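Local coordinates for protein shikimate dehydrogenase (NADP(+)) (Thermus thermophilus, PDB 2EV9) that catalyses the reversible NADPH-dependent reduction of 3-dehydroshikimate to shikimate on the pathway to chorismate and the aromatic amino acids, at residues F4-H9 with Y33-T38. Sequence-based numbering, arbitrary orientation.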
ATOM      1  N   PHE B   4     -13.681   2.014  -4.998  1.00 27.42           N
ATOM      2  CA  PHE B   4     -12.725   2.559  -5.941  1.00 26.43           C
ATOM      3  C   PHE B   4     -13.409   3.538  -6.876  1.00 34.29           C
ATOM      4  O   PHE B   4     -14.637   3.593  -6.946  1.00 35.12           O
ATOM      5  CB  PHE B   4     -12.102   1.448  -6.783  1.00 26.72           C
ATOM      6  CG  PHE B   4     -11.366   0.418  -5.988  1.00 24.70           C
ATOM      7  CD1 PHE B   4     -11.798  -0.903  -5.977  1.00 29.23           C
ATOM      8  CD2 PHE B   4     -10.232   0.761  -5.270  1.00 31.04           C
ATOM      9  CE1 PHE B   4     -11.107  -1.874  -5.260  1.00 33.37           C
ATOM     10  CE2 PHE B   4      -9.527  -0.206  -4.546  1.00 32.32           C
ATOM     11  CZ  PHE B   4      -9.966  -1.522  -4.543  1.00 32.88           C
ATOM     12  N   ALA B   5     -12.609   4.300  -7.611  1.00 31.38           N
ATOM     13  CA  ALA B   5     -13.164   5.260  -8.546  1.00 33.51           C
ATOM     14  C   ALA B   5     -12.130   5.820  -9.505  1.00 33.41           C
ATOM     15  O   ALA B   5     -10.920   5.742  -9.272  1.00 29.40           O
ATOM     16  CB  ALA B   5     -13.829   6.411  -7.780  1.00 30.13           C
ATOM     17  N   VAL B   6     -12.619   6.358 -10.610  1.00 31.84           N
ATOM     18  CA  VAL B   6     -11.748   7.005 -11.573  1.00 35.37           C
ATOM     19  C   VAL B   6     -12.185   8.459 -11.502  1.00 32.86           C
ATOM     20  O   VAL B   6     -13.366   8.762 -11.641  1.00 36.73           O
ATOM     21  CB  VAL B   6     -11.928   6.459 -13.013  1.00 32.48           C
ATOM     22  CG1 VAL B   6     -13.371   6.584 -13.464  1.00 38.59           C
ATOM     23  CG2 VAL B   6     -11.015   7.216 -13.954  1.00 37.74           C
ATOM     24  N   LEU B   7     -11.236   9.349 -11.246  1.00 35.46           N
ATOM     25  CA  LEU B   7     -11.537  10.770 -11.143  1.00 36.99           C
ATOM     26  C   LEU B   7     -10.989  11.480 -12.371  1.00 35.92           C
ATOM     27  O   LEU B   7      -9.896  11.168 -12.837  1.00 40.25           O
ATOM     28  CB  LEU B   7     -10.897  11.353  -9.880  1.00 39.04           C
ATOM     29  CG  LEU B   7     -11.095  10.616  -8.552  1.00 33.43           C
ATOM     30  CD1 LEU B   7     -10.378  11.386  -7.464  1.00 27.35           C
ATOM     31  CD2 LEU B   7     -12.572  10.477  -8.211  1.00 31.17           C
ATOM     32  N   GLY B   8     -11.756  12.428 -12.898  1.00 38.82           N
ATOM     33  CA  GLY B   8     -11.318  13.156 -14.073  1.00 38.98           C
ATOM     34  C   GLY B   8     -12.461  13.871 -14.763  1.00 40.67           C
ATOM     35  O   GLY B   8     -13.613  13.757 -14.352  1.00 37.01           O
ATOM     36  N   HIS B   9     -12.146  14.607 -15.821  1.00 41.98           N
ATOM     37  CA  HIS B   9     -13.164  15.342 -16.548  1.00 46.36           C
ATOM     38  C   HIS B   9     -12.783  15.399 -18.020  1.00 47.44           C
ATOM     39  O   HIS B   9     -11.810  16.054 -18.387  1.00 48.69           O
ATOM     40  CB  HIS B   9     -13.282  16.758 -15.974  1.00 51.91           C
ATOM     41  CG  HIS B   9     -14.447  17.534 -16.505  1.00 59.50           C
ATOM     42  ND1 HIS B   9     -15.747  17.092 -16.394  1.00 61.96           N
ATOM     43  CD2 HIS B   9     -14.505  18.722 -17.150  1.00 64.36           C
ATOM     44  CE1 HIS B   9     -16.558  17.975 -16.951  1.00 66.29           C
ATOM     45  NE2 HIS B   9     -15.829  18.973 -17.417  1.00 68.75           N
ATOM     46  N   TYR B  33     -16.488   0.279  -8.285  1.00 31.54           N
ATOM     47  CA  TYR B  33     -15.560   1.179  -8.945  1.00 33.77           C
ATOM     48  C   TYR B  33     -16.449   2.118  -9.742  1.00 31.06           C
ATOM     49  O   TYR B  33     -17.082   1.702 -10.708  1.00 33.80           O
ATOM     50  CB  TYR B  33     -14.638   0.406  -9.879  1.00 30.41           C
ATOM     51  CG  TYR B  33     -13.532   1.250 -10.462  1.00 29.54           C
ATOM     52  CD1 TYR B  33     -13.796   2.210 -11.439  1.00 28.07           C
ATOM     53  CD2 TYR B  33     -12.213   1.085 -10.039  1.00 25.76           C
ATOM     54  CE1 TYR B  33     -12.772   2.981 -11.986  1.00 27.78           C
ATOM     55  CE2 TYR B  33     -11.182   1.850 -10.576  1.00 28.68           C
ATOM     56  CZ  TYR B  33     -11.466   2.792 -11.551  1.00 31.72           C
ATOM     57  OH  TYR B  33     -10.433   3.508 -12.114  1.00 30.91           O
ATOM     58  N   GLU B  34     -16.501   3.379  -9.324  1.00 36.22           N
ATOM     59  CA  GLU B  34     -17.346   4.365  -9.981  1.00 42.50           C
ATOM     60  C   GLU B  34     -16.546   5.480 -10.650  1.00 45.83           C
ATOM     61  O   GLU B  34     -15.360   5.676 -10.371  1.00 38.71           O
ATOM     62  CB  GLU B  34     -18.304   4.993  -8.965  1.00 50.39           C
ATOM     63  CG  GLU B  34     -19.132   4.000  -8.149  1.00 66.64           C
ATOM     64  CD  GLU B  34     -20.147   3.246  -8.986  1.00 73.98           C
ATOM     65  OE1 GLU B  34     -21.016   3.903  -9.598  1.00 80.10           O
ATOM     66  OE2 GLU B  34     -20.079   1.998  -9.031  1.00 77.85           O
ATOM     67  N   ALA B  35     -17.208   6.204 -11.547  1.00 44.02           N
ATOM     68  CA  ALA B  35     -16.591   7.317 -12.246  1.00 42.91           C
ATOM     69  C   ALA B  35     -17.077   8.594 -11.551  1.00 43.86           C
ATOM     70  O   ALA B  35     -18.277   8.844 -11.466  1.00 47.27           O
ATOM     71  CB  ALA B  35     -17.000   7.309 -13.714  1.00 39.45           C
ATOM     72  N   TRP B  36     -16.142   9.389 -11.040  1.00 46.16           N
ATOM     73  CA  TRP B  36     -16.469  10.640 -10.354  1.00 50.13           C
ATOM     74  C   TRP B  36     -15.984  11.803 -11.213  1.00 48.27           C
ATOM     75  O   TRP B  36     -14.788  12.069 -11.276  1.00 44.99           O
ATOM     76  CB  TRP B  36     -15.764  10.679  -8.995  1.00 57.75           C
ATOM     77  CG  TRP B  36     -16.623  10.974  -7.774  1.00 67.62           C
ATOM     78  CD1 TRP B  36     -16.417  10.495  -6.508  1.00 70.84           C
ATOM     79  CD2 TRP B  36     -17.772  11.837  -7.688  1.00 73.72           C
ATOM     80  NE1 TRP B  36     -17.358  11.003  -5.645  1.00 75.52           N
ATOM     81  CE2 TRP B  36     -18.201  11.828  -6.340  1.00 75.78           C
ATOM     82  CE3 TRP B  36     -18.477  12.618  -8.615  1.00 71.34           C
ATOM     83  CZ2 TRP B  36     -19.305  12.565  -5.896  1.00 75.56           C
ATOM     84  CZ3 TRP B  36     -19.577  13.353  -8.169  1.00 75.15           C
ATOM     85  CH2 TRP B  36     -19.978  13.320  -6.820  1.00 74.59           C
ATOM     86  N   ASP B  37     -16.907  12.482 -11.885  1.00 51.87           N
ATOM     87  CA  ASP B  37     -16.551  13.623 -12.718  1.00 52.13           C
ATOM     88  C   ASP B  37     -15.871  14.648 -11.813  1.00 49.07           C
ATOM     89  O   ASP B  37     -16.497  15.182 -10.902  1.00 49.02           O
ATOM     90  CB  ASP B  37     -17.816  14.213 -13.353  1.00 62.67           C
ATOM     91  CG  ASP B  37     -17.511  15.268 -14.407  1.00 67.50           C
ATOM     92  OD1 ASP B  37     -16.828  14.943 -15.405  1.00 73.47           O
ATOM     93  OD2 ASP B  37     -17.966  16.422 -14.239  1.00 72.99           O
ATOM     94  N   THR B  38     -14.589  14.911 -12.047  1.00 47.88           N
ATOM     95  CA  THR B  38     -13.872  15.853 -11.197  1.00 48.41           C
ATOM     96  C   THR B  38     -12.972  16.840 -11.933  1.00 50.75           C
ATOM     97  O   THR B  38     -11.890  16.480 -12.398  1.00 47.54           O
ATOM     98  CB  THR B  38     -13.004  15.111 -10.151  1.00 48.39           C
ATOM     99  OG1 THR B  38     -11.939  14.425 -10.815  1.00 59.07           O
ATOM    100  CG2 THR B  38     -13.833  14.095  -9.399  1.00 47.16           C
TER
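The ring of Y33 lies flat over the backbone of strand 4-8, with A5 N over the centre of one face, 4.0 Å above its plane. Because CG stands anti to the backbone N (chi1 -173°), the ring leans across to the neighbouring strand: CD2 packs on F4 CB at 3.3 Å, and CE1 and OH both rest against V6 CB. The hydroxyl is hydrogen-bonded to N58 beyond, and H20 stacks on the ring. Replacing Y33 by an alanine would probably uncover the A5 peptide and the side of V6, and leave N58 without its phenolic partner. At the other end of the pair, D37 OD1 sits at the edge of the H9 ring, in the ring plane; ND1 donates to it over 2.6 Å, arriving on the syn side but 22° out of the plane of the carboxylate, which is turned 61° from the ring. Imidazole and carboxylate suit this more exposed end, where the strands give way to loops.

Between them the backbones join as a parallel ladder: E34 N bonds to F4 O, W36 N to V6 O at 2.9 Å, and T38 N to G8 O. G8 must be glycine, since with its backbone angles a CB would jam against the carbonyl of L7. On the sheet face of A5, L7 sets CD2 against W36 CB at 3.3 Å, while the indole turns outward to a cation-pi contact with R46. On the face of Y33, branched V6 lays CG1 against A35 CB at 3.7 Å and also touches T60 and the bound shikimate. With helix 16-26 linking the two strands, this is a beta-alpha-beta unit at the edge of the mixed sheet in the substrate-binding domain, and V6 brings it to the shikimate site.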